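Local coordinates for hemolysin II regulatory protein (Bacillus cereus, PDB 2JJ7), which probably binds DNA as a TetR-family transcriptional regulator of hemolysin II and pairs with a second copy of itself, at residues Y55-F59 / I100-A104; G63-L68 / P120-S125; F90-K95 / V158-K164. All coordinates share one frame; numbering follows the deposited sequence.

Contact 1. Residues Y55-F59 / I100-A104; sequences YYEVF and IGTLA
Helical segments 55-59 and 100-104 stand 11.9 Å apart at their axes and run at 124° to each other, with the CA atoms of Phe59 and Ile100 7.2 Å apart. In this TetR-type, all-helical fold, helix 51-62 extends from the predicted helix-turn-helix region toward the C-terminal domain, where helix 98-109 meets it. The gap is filled mainly by buried apolar side chains. Phe59 has the largest share of the buried surface: its CZ lies 3.8 Å from Leu103 CB, the two side chains cross at a slant, and the ring edge faces Ala104 N near the ring plane. Ile100 CD1 comes over one face of the same ring and lies 4.2 Å from Val58 CG1. CG of Tyr55 is turned anti to the backbone N (chi1 -172°), which sends the phenol along Leu103 in the opposite sense to the leucine; Tyr55 CE2 and Leu103 CD1 are 4.0 Å apart. Phe59 CD2 lies over one face of the tyrosine ring, toward its rim, and Phe20 and Tyr25 meet that ring edge-to-face. The phenol oxygen is doubly engaged within an otherwise apolar interface: Tyr55 OH is hydrogen-bonded to Glu107, and it accepts a hydrogen bond from a water 2.8 Å away, which also donates to Leu103 O at 2.7 Å.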
loop_
_atom_site.group_PDB
_atom_site.type_symbol
_atom_site.label_atom_id
_atom_site.label_comp_id
_atom_site.label_asym_id
_atom_site.label_seq_id
_atom_site.Cartn_x
_atom_site.Cartn_y
_atom_site.Cartn_z
ATOM N N TYR B 55 16.322 -9.934 -16.610
ATOM C CA TYR B 55 15.298 -9.134 -15.935
ATOM C C TYR B 55 14.499 -8.295 -16.919
ATOM O O TYR B 55 13.276 -8.306 -16.877
ATOM C CB TYR B 55 15.966 -8.232 -14.922
ATOM C CG TYR B 55 15.039 -7.476 -13.993
ATOM C CD1 TYR B 55 14.916 -6.100 -14.104
ATOM C CD2 TYR B 55 14.343 -8.122 -12.969
ATOM C CE1 TYR B 55 14.120 -5.381 -13.257
ATOM C CE2 TYR B 55 13.518 -7.394 -12.096
ATOM C CZ TYR B 55 13.430 -6.021 -12.257
ATOM O OH TYR B 55 12.676 -5.239 -11.440
ATOM N N TYR B 56 15.197 -7.584 -17.806
ATOM C CA TYR B 56 14.538 -6.823 -18.866
ATOM C C TYR B 56 13.612 -7.739 -19.672
ATOM O O TYR B 56 12.456 -7.393 -19.911
ATOM C CB TYR B 56 15.551 -6.153 -19.806
ATOM C CG TYR B 56 16.342 -4.988 -19.227
ATOM C CD1 TYR B 56 15.966 -4.358 -18.041
ATOM C CD2 TYR B 56 17.452 -4.494 -19.899
ATOM C CE1 TYR B 56 16.704 -3.286 -17.534
ATOM C CE2 TYR B 56 18.179 -3.432 -19.407
ATOM C CZ TYR B 56 17.815 -2.833 -18.233
ATOM O OH TYR B 56 18.573 -1.771 -17.775
ATOM N N GLU B 57 14.114 -8.906 -20.066
ATOM C CA GLU B 57 13.336 -9.845 -20.863
ATOM C C GLU B 57 12.118 -10.393 -20.105
ATOM O O GLU B 57 11.100 -10.719 -20.718
ATOM C CB GLU B 57 14.224 -10.983 -21.373
ATOM C CG GLU B 57 15.234 -10.576 -22.437
ATOM C CD GLU B 57 14.593 -9.957 -23.673
ATOM O OE1 GLU B 57 13.541 -10.448 -24.131
ATOM O OE2 GLU B 57 15.145 -8.966 -24.181
ATOM N N VAL B 58 12.229 -10.473 -18.780
ATOM C CA VAL B 58 11.116 -10.887 -17.920
ATOM C C VAL B 58 9.979 -9.865 -17.972
ATOM O O VAL B 58 8.820 -10.234 -18.175
ATOM C CB VAL B 58 11.562 -11.141 -16.460
ATOM C CG1 VAL B 58 10.356 -11.157 -15.505
ATOM C CG2 VAL B 58 12.300 -12.463 -16.384
ATOM N N PHE B 59 10.319 -8.587 -17.820
ATOM C CA PHE B 59 9.336 -7.501 -17.969
ATOM C C PHE B 59 8.711 -7.465 -19.371
ATOM O O PHE B 59 7.511 -7.269 -19.509
ATOM C CB PHE B 59 9.948 -6.154 -17.574
ATOM C CG PHE B 59 9.654 -5.772 -16.138
ATOM C CD1 PHE B 59 8.461 -5.134 -15.813
ATOM C CD2 PHE B 59 10.558 -6.071 -15.120
ATOM C CE1 PHE B 59 8.160 -4.782 -14.463
ATOM C CE2 PHE B 59 10.282 -5.727 -13.787
ATOM C CZ PHE B 59 9.072 -5.082 -13.463
ATOM N N ILE B 100 5.213 -9.925 -11.493
ATOM C CA ILE B 100 5.301 -8.591 -12.077
ATOM C C ILE B 100 4.750 -7.565 -11.072
ATOM O O ILE B 100 5.240 -6.437 -10.988
ATOM C CB ILE B 100 4.571 -8.529 -13.462
ATOM C CG1 ILE B 100 5.272 -9.414 -14.534
ATOM C CG2 ILE B 100 4.427 -7.089 -13.954
ATOM C CD1 ILE B 100 6.776 -9.045 -14.867
ATOM N N GLY B 101 3.742 -7.961 -10.301
ATOM C CA GLY B 101 3.232 -7.112 -9.231
ATOM C C GLY B 101 4.332 -6.749 -8.246
ATOM O O GLY B 101 4.612 -5.569 -7.994
ATOM N N THR B 102 4.969 -7.778 -7.701
ATOM C CA THR B 102 6.047 -7.624 -6.730
ATOM C C THR B 102 7.192 -6.799 -7.316
ATOM O O THR B 102 7.657 -5.852 -6.687
ATOM C CB THR B 102 6.587 -9.009 -6.298
ATOM O OG1 THR B 102 5.612 -9.650 -5.469
ATOM C CG2 THR B 102 7.908 -8.884 -5.530
ATOM N N LEU B 103 7.615 -7.140 -8.532
ATOM C CA LEU B 103 8.774 -6.492 -9.141
ATOM C C LEU B 103 8.489 -5.048 -9.515
ATOM O O LEU B 103 9.336 -4.172 -9.279
ATOM C CB LEU B 103 9.270 -7.276 -10.362
ATOM C CG LEU B 103 9.717 -8.709 -10.085
ATOM C CD1 LEU B 103 10.101 -9.405 -11.396
ATOM C CD2 LEU B 103 10.862 -8.745 -9.063
ATOM N N ALA B 104 7.308 -4.799 -10.094
ATOM C CA ALA B 104 6.927 -3.430 -10.433
ATOM C C ALA B 104 6.742 -2.610 -9.180
ATOM O O ALA B 104 7.125 -1.453 -9.166
ATOM C CB ALA B 104 5.659 -3.371 -11.295
HETATM O O HOH W 1 11.818 -5.101 -8.798
#

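Contact 2. Residues G63-L68 / P120-S125; sequences GLANEL and PYFIGS
Leu64 N donates to Tyr121 O at 2.8 Å, tilted 28° from the carbonyl plane, and Gly63 CA makes a CH...O contact with the same oxygen. Gly63, the first residue to leave helix 51-62, therefore lies directly against the backbone of Tyr121. At the other end Leu68 N points almost straight at Ser125 OG, 3.0 Å away with 178° at the hydrogen. The serine hydroxyl also meets a water that donates to Leu68 O, while a second water donates to both Leu64 O and Pro120 O. Between the two bonds, a chi1 of -52° sets Leu64 CG beside its backbone N and carries Leu64 CD1 against Ser125 CB at 3.6 Å and against the CA of Phe122. Leu68 CD1 touches the same Ser125 CB, 3.7 Å away. At the rim Glu67 lies alongside Pro120, its carboxylate oxygen OE2 3.9 Å from Pro120 CB. Further out, Phe122, at the N-cap position of helix 123-126, sets its ring edge-to-face with Phe90 and packs on Ile100 and Ala104, while Leu68 rests on Val89 and Phe90. In this TetR-type fold the contact joins the chain leaving helix 51-62 to the 3-10 turn and start of helix 123-126.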
loop_
_atom_site.group_PDB
_atom_site.type_symbol
_atom_site.label_atom_id
_atom_site.label_comp_id
_atom_site.label_asym_id
_atom_site.label_seq_id
_atom_site.Cartn_x
_atom_site.Cartn_y
_atom_site.Cartn_z
ATOM N N GLY B 63 5.174 -8.572 -18.854
ATOM C CA GLY B 63 4.513 -7.288 -18.643
ATOM C C GLY B 63 3.443 -7.082 -19.704
ATOM O O GLY B 63 2.973 -8.041 -20.329
ATOM N N LEU B 64 3.068 -5.829 -19.930
ATOM C CA LEU B 64 2.097 -5.493 -20.961
ATOM C C LEU B 64 2.614 -5.776 -22.383
ATOM O O LEU B 64 3.757 -5.451 -22.716
ATOM C CB LEU B 64 1.676 -4.027 -20.803
ATOM C CG LEU B 64 1.215 -3.696 -19.372
ATOM C CD1 LEU B 64 1.165 -2.195 -19.139
ATOM C CD2 LEU B 64 -0.128 -4.362 -19.045
ATOM N N ALA B 65 1.769 -6.387 -23.212
ATOM C CA ALA B 65 2.108 -6.653 -24.608
ATOM C C ALA B 65 2.347 -5.359 -25.393
ATOM O O ALA B 65 3.164 -5.320 -26.323
ATOM C CB ALA B 65 1.019 -7.474 -25.266
ATOM N N ASN B 66 1.625 -4.309 -25.005
ATOM C CA ASN B 66 1.682 -2.996 -25.652
ATOM C C ASN B 66 1.372 -1.927 -24.626
ATOM O O ASN B 66 0.650 -2.180 -23.660
ATOM C CB ASN B 66 0.621 -2.881 -26.745
ATOM C CG ASN B 66 0.516 -4.128 -27.598
ATOM O OD1 ASN B 66 1.376 -4.386 -28.443
ATOM N ND2 ASN B 66 -0.542 -4.916 -27.375
ATOM N N GLU B 67 1.899 -0.730 -24.843
ATOM C CA GLU B 67 1.497 0.428 -24.052
ATOM C C GLU B 67 -0.027 0.528 -24.078
ATOM O O GLU B 67 -0.652 0.308 -25.116
ATOM C CB GLU B 67 2.154 1.698 -24.578
ATOM C CG GLU B 67 3.675 1.580 -24.629
ATOM C CD GLU B 67 4.380 2.919 -24.688
ATOM O OE1 GLU B 67 3.805 3.882 -25.257
ATOM O OE2 GLU B 67 5.516 3.001 -24.159
ATOM N N LEU B 68 -0.630 0.796 -22.928
ATOM C CA LEU B 68 -2.085 0.829 -22.863
ATOM C C LEU B 68 -2.604 2.123 -23.474
ATOM O O LEU B 68 -1.909 3.139 -23.433
ATOM C CB LEU B 68 -2.568 0.643 -21.418
ATOM C CG LEU B 68 -2.179 -0.701 -20.775
ATOM C CD1 LEU B 68 -2.549 -0.679 -19.323
ATOM C CD2 LEU B 68 -2.839 -1.891 -21.493
ATOM N N PRO B 120 8.363 0.945 -20.339
ATOM C CA PRO B 120 7.329 0.679 -21.348
ATOM C C PRO B 120 6.551 -0.608 -21.117
ATOM O O PRO B 120 5.432 -0.739 -21.609
ATOM C CB PRO B 120 8.118 0.588 -22.657
ATOM C CG PRO B 120 9.325 1.416 -22.420
ATOM C CD PRO B 120 9.670 1.226 -20.973
ATOM N N TYR B 121 7.123 -1.539 -20.369
ATOM C CA TYR B 121 6.499 -2.847 -20.192
ATOM C C TYR B 121 5.496 -2.979 -19.034
ATOM O O TYR B 121 4.861 -4.017 -18.878
ATOM C CB TYR B 121 7.569 -3.918 -20.127
ATOM C CG TYR B 121 8.485 -3.898 -21.333
ATOM C CD1 TYR B 121 9.826 -3.569 -21.203
ATOM C CD2 TYR B 121 7.992 -4.173 -22.613
ATOM C CE1 TYR B 121 10.673 -3.556 -22.319
ATOM C CE2 TYR B 121 8.820 -4.154 -23.726
ATOM C CZ TYR B 121 10.154 -3.845 -23.576
ATOM O OH TYR B 121 10.965 -3.826 -24.685
ATOM N N PHE B 122 5.340 -1.931 -18.234
ATOM C CA PHE B 122 4.352 -1.960 -17.150
ATOM C C PHE B 122 4.139 -0.594 -16.503
ATOM O O PHE B 122 3.042 -0.039 -16.549
ATOM C CB PHE B 122 4.722 -2.996 -16.065
ATOM C CG PHE B 122 3.607 -3.253 -15.089
ATOM C CD1 PHE B 122 2.684 -4.264 -15.328
ATOM C CD2 PHE B 122 3.447 -2.444 -13.958
ATOM C CE1 PHE B 122 1.626 -4.496 -14.440
ATOM C CE2 PHE B 122 2.395 -2.653 -13.065
ATOM C CZ PHE B 122 1.477 -3.685 -13.310
ATOM N N ILE B 123 5.201 -0.059 -15.912
ATOM C CA ILE B 123 5.094 1.127 -15.066
ATOM C C ILE B 123 4.588 2.366 -15.816
ATOM O O ILE B 123 3.827 3.166 -15.249
ATOM C CB ILE B 123 6.419 1.408 -14.324
ATOM C CG1 ILE B 123 6.644 0.347 -13.254
ATOM C CG2 ILE B 123 6.422 2.817 -13.686
ATOM C CD1 ILE B 123 8.112 0.135 -12.846
ATOM N N GLY B 124 5.019 2.527 -17.073
ATOM C CA GLY B 124 4.607 3.666 -17.895
ATOM C C GLY B 124 3.093 3.782 -17.965
ATOM O O GLY B 124 2.534 4.859 -17.741
ATOM N N SER B 125 2.426 2.667 -18.254
ATOM C CA SER B 125 0.976 2.637 -18.373
ATOM C C SER B 125 0.290 2.708 -17.005
ATOM O O SER B 125 -0.782 3.322 -16.863
ATOM C CB SER B 125 0.527 1.385 -19.116
ATOM O OG SER B 125 0.961 1.415 -20.467
HETATM O O HOH W 2 4.342 -2.911 -23.420
HETATM O O HOH W 3 -0.317 4.141 -21.387
#

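Contact 3. Residues F90-K95 / V158-K164; sequences FTTHIK and VLFPKFK
Inside the C-terminal, TetR-type regulatory domain, helix 79-96 packs against the bend that follows helix 147-158, where a type I beta turn from Phe160 to Phe163 leads into the short, weakly bonded helix 163-166 and on to helix 169-181. Ile94 and Phe163 meet at the centre. Ile94 has CG2 anti to its backbone N and CG1 beside it (chi1 -66°), an arrangement that splits its branches between two partners: CG2 approaches Phe163 CE2 at 3.9 Å, and CG1 lies 3.9 Å from Leu159 CD2. Both branches also rest near Val158 O, 3.7 Å from Ile94 CG2. The Phe163 side chain crosses those of Ile94 and Thr91 at about a right angle. Its CG sits between the backbone N and the carbonyl carbon (chi1 81°), aiming CZ at the helix: Phe163 CZ is 3.5 Å from Thr91 O, which lies at the ring edge in its plane, and 3.7 Å from Thr91 CB. On the same threonine, the methyl Thr91 CG2 touches Val158 CG2 at 4.1 Å, whereas the hydroxyl turns back to its own helix and bonds to Leu87 O. Val158 CG1 also meets the CB of Phe90. At the solvent-facing margin the extended chain of Lys164 crosses Lys95 at a slant, Lys95 CG and Lys164 CD being 3.8 Å apart, and its ammonium gives a weak hydrogen bond from Lys164 NZ to Lys95 O at 3.1 Å. The bend also reaches the dimer interface, where Phe160 stacks on Trp153 of the second subunit. Outward from this core, Leu159 lies on Tyr105 and Ile108 of helix 98-109, and Val158 on Ile176 of helix 169-181.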
loop_
_atom_site.group_PDB
_atom_site.type_symbol
_atom_site.label_atom_id
_atom_site.label_comp_id
_atom_site.label_asym_id
_atom_site.label_seq_id
_atom_site.Cartn_x
_atom_site.Cartn_y
_atom_site.Cartn_z
ATOM N N PHE B 90 -5.274 -3.842 -14.827
ATOM C CA PHE B 90 -4.123 -4.106 -13.966
ATOM C C PHE B 90 -4.314 -5.230 -12.954
ATOM O O PHE B 90 -3.441 -6.070 -12.816
ATOM C CB PHE B 90 -3.567 -2.823 -13.342
ATOM C CG PHE B 90 -2.714 -2.037 -14.293
ATOM C CD1 PHE B 90 -3.156 -0.821 -14.819
ATOM C CD2 PHE B 90 -1.493 -2.555 -14.724
ATOM C CE1 PHE B 90 -2.366 -0.108 -15.733
ATOM C CE2 PHE B 90 -0.684 -1.853 -15.644
ATOM C CZ PHE B 90 -1.119 -0.628 -16.142
ATOM N N THR B 91 -5.463 -5.284 -12.282
ATOM C CA THR B 91 -5.702 -6.392 -11.355
ATOM C C THR B 91 -5.717 -7.738 -12.103
ATOM O O THR B 91 -5.225 -8.748 -11.584
ATOM C CB THR B 91 -7.001 -6.237 -10.537
ATOM O OG1 THR B 91 -8.087 -5.921 -11.412
ATOM C CG2 THR B 91 -6.866 -5.131 -9.467
ATOM N N THR B 92 -6.274 -7.744 -13.308
ATOM C CA THR B 92 -6.265 -8.953 -14.152
ATOM C C THR B 92 -4.852 -9.349 -14.550
ATOM O O THR B 92 -4.503 -10.531 -14.482
ATOM C CB THR B 92 -7.152 -8.797 -15.407
ATOM O OG1 THR B 92 -8.517 -8.661 -14.994
ATOM C CG2 THR B 92 -6.999 -10.007 -16.388
ATOM N N HIS B 93 -4.034 -8.371 -14.943
ATOM C CA HIS B 93 -2.647 -8.673 -15.302
ATOM C C HIS B 93 -1.860 -9.285 -14.128
ATOM O O HIS B 93 -1.082 -10.238 -14.313
ATOM C CB HIS B 93 -1.891 -7.446 -15.827
ATOM C CG HIS B 93 -0.633 -7.814 -16.545
ATOM N ND1 HIS B 93 -0.628 -8.237 -17.856
ATOM C CD2 HIS B 93 0.646 -7.912 -16.114
ATOM C CE1 HIS B 93 0.604 -8.551 -18.211
ATOM N NE2 HIS B 93 1.396 -8.364 -17.173
ATOM N N ILE B 94 -2.035 -8.697 -12.945
ATOM C CA ILE B 94 -1.327 -9.132 -11.738
ATOM C C ILE B 94 -1.803 -10.515 -11.275
ATOM O O ILE B 94 -1.007 -11.327 -10.799
ATOM C CB ILE B 94 -1.422 -8.064 -10.603
ATOM C CG1 ILE B 94 -0.668 -6.776 -10.999
ATOM C CG2 ILE B 94 -0.923 -8.604 -9.246
ATOM C CD1 ILE B 94 0.583 -6.988 -11.874
ATOM N N LYS B 95 -3.100 -10.777 -11.437
ATOM C CA LYS B 95 -3.666 -12.083 -11.159
ATOM C C LYS B 95 -2.936 -13.129 -11.989
ATOM O O LYS B 95 -2.574 -14.172 -11.480
ATOM C CB LYS B 95 -5.150 -12.106 -11.504
ATOM C CG LYS B 95 -6.002 -12.900 -10.530
ATOM C CD LYS B 95 -7.408 -13.190 -11.071
ATOM C CE LYS B 95 -8.055 -11.953 -11.694
ATOM N NZ LYS B 95 -9.521 -12.124 -11.942
ATOM N N VAL B 158 -3.147 -3.001 -5.460
ATOM C CA VAL B 158 -3.369 -3.557 -6.788
ATOM C C VAL B 158 -2.204 -4.454 -7.212
ATOM O O VAL B 158 -2.400 -5.453 -7.928
ATOM C CB VAL B 158 -3.649 -2.435 -7.842
ATOM C CG1 VAL B 158 -3.431 -2.937 -9.270
ATOM C CG2 VAL B 158 -5.073 -1.938 -7.675
ATOM N N LEU B 159 -0.996 -4.104 -6.779
ATOM C CA LEU B 159 0.188 -4.885 -7.198
ATOM C C LEU B 159 0.539 -6.040 -6.277
ATOM O O LEU B 159 1.471 -6.781 -6.562
ATOM C CB LEU B 159 1.413 -3.985 -7.370
ATOM C CG LEU B 159 1.272 -2.858 -8.401
ATOM C CD1 LEU B 159 2.575 -2.077 -8.493
ATOM C CD2 LEU B 159 0.899 -3.445 -9.759
ATOM N N PHE B 160 -0.170 -6.170 -5.155
ATOM C CA PHE B 160 0.165 -7.202 -4.185
ATOM C C PHE B 160 -0.184 -8.558 -4.780
ATOM O O PHE B 160 -1.358 -8.807 -5.089
ATOM C CB PHE B 160 -0.584 -6.969 -2.865
ATOM C CG PHE B 160 -0.189 -7.906 -1.779
ATOM C CD1 PHE B 160 -1.086 -8.868 -1.323
ATOM C CD2 PHE B 160 1.094 -7.844 -1.219
ATOM C CE1 PHE B 160 -0.724 -9.747 -0.311
ATOM C CE2 PHE B 160 1.472 -8.716 -0.214
ATOM C CZ PHE B 160 0.568 -9.675 0.245
ATOM N N PRO B 161 0.825 -9.443 -4.934
ATOM C CA PRO B 161 0.665 -10.668 -5.711
ATOM C C PRO B 161 -0.349 -11.649 -5.133
ATOM O O PRO B 161 -0.825 -12.526 -5.854
ATOM C CB PRO B 161 2.069 -11.286 -5.690
ATOM C CG PRO B 161 2.703 -10.745 -4.474
ATOM C CD PRO B 161 2.178 -9.345 -4.355
ATOM N N LYS B 162 -0.662 -11.510 -3.848
ATOM C CA LYS B 162 -1.555 -12.441 -3.173
ATOM C C LYS B 162 -2.912 -11.816 -2.899
ATOM O O LYS B 162 -3.679 -12.363 -2.134
ATOM C CB LYS B 162 -0.937 -12.902 -1.844
ATOM C CG LYS B 162 0.137 -13.977 -1.937
ATOM C CD LYS B 162 0.554 -14.422 -0.527
ATOM C CE LYS B 162 0.916 -15.898 -0.485
ATOM N NZ LYS B 162 0.884 -16.448 0.908
ATOM N N PHE B 163 -3.207 -10.668 -3.513
ATOM C CA PHE B 163 -4.473 -9.967 -3.254
ATOM C C PHE B 163 -5.710 -10.842 -3.477
ATOM O O PHE B 163 -6.703 -10.671 -2.779
ATOM C CB PHE B 163 -4.582 -8.593 -3.985
ATOM C CG PHE B 163 -4.997 -8.675 -5.446
ATOM C CD1 PHE B 163 -6.276 -9.120 -5.812
ATOM C CD2 PHE B 163 -4.117 -8.258 -6.458
ATOM C CE1 PHE B 163 -6.659 -9.189 -7.159
ATOM C CE2 PHE B 163 -4.488 -8.321 -7.819
ATOM C CZ PHE B 163 -5.758 -8.786 -8.168
ATOM N N LYS B 164 -5.630 -11.780 -4.426
ATOM C CA LYS B 164 -6.772 -12.619 -4.786
ATOM C C LYS B 164 -7.134 -13.588 -3.666
ATOM O O LYS B 164 -8.249 -14.122 -3.633
ATOM C CB LYS B 164 -6.523 -13.370 -6.099
ATOM C CG LYS B 164 -5.418 -14.423 -6.040
ATOM C CD LYS B 164 -4.993 -14.841 -7.435
ATOM C CE LYS B 164 -3.630 -15.517 -7.411
ATOM N NZ LYS B 164 -3.007 -15.569 -8.765
#

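In the fold
From the N terminus, the chain passes through the predicted helix-turn-helix into helix 51-62, where contact 1 closes a loop of 40 residues by reaching helix 98-109. The loop after helix 51-62 opens contact 2, which closes 51 residues later at 120-125. Contact 3 starts on helix 79-96, inside both earlier spans, and closes at 158-164, so all three cross and none nests in another. Phe122 of contact 2 touches residues of both other contacts, and contacts 1 and 3 meet directly where Gly101 packs against Ile94 and Leu159. The three contacts thus run from the DNA-binding side to the dimer-facing bend of the C-terminal domain.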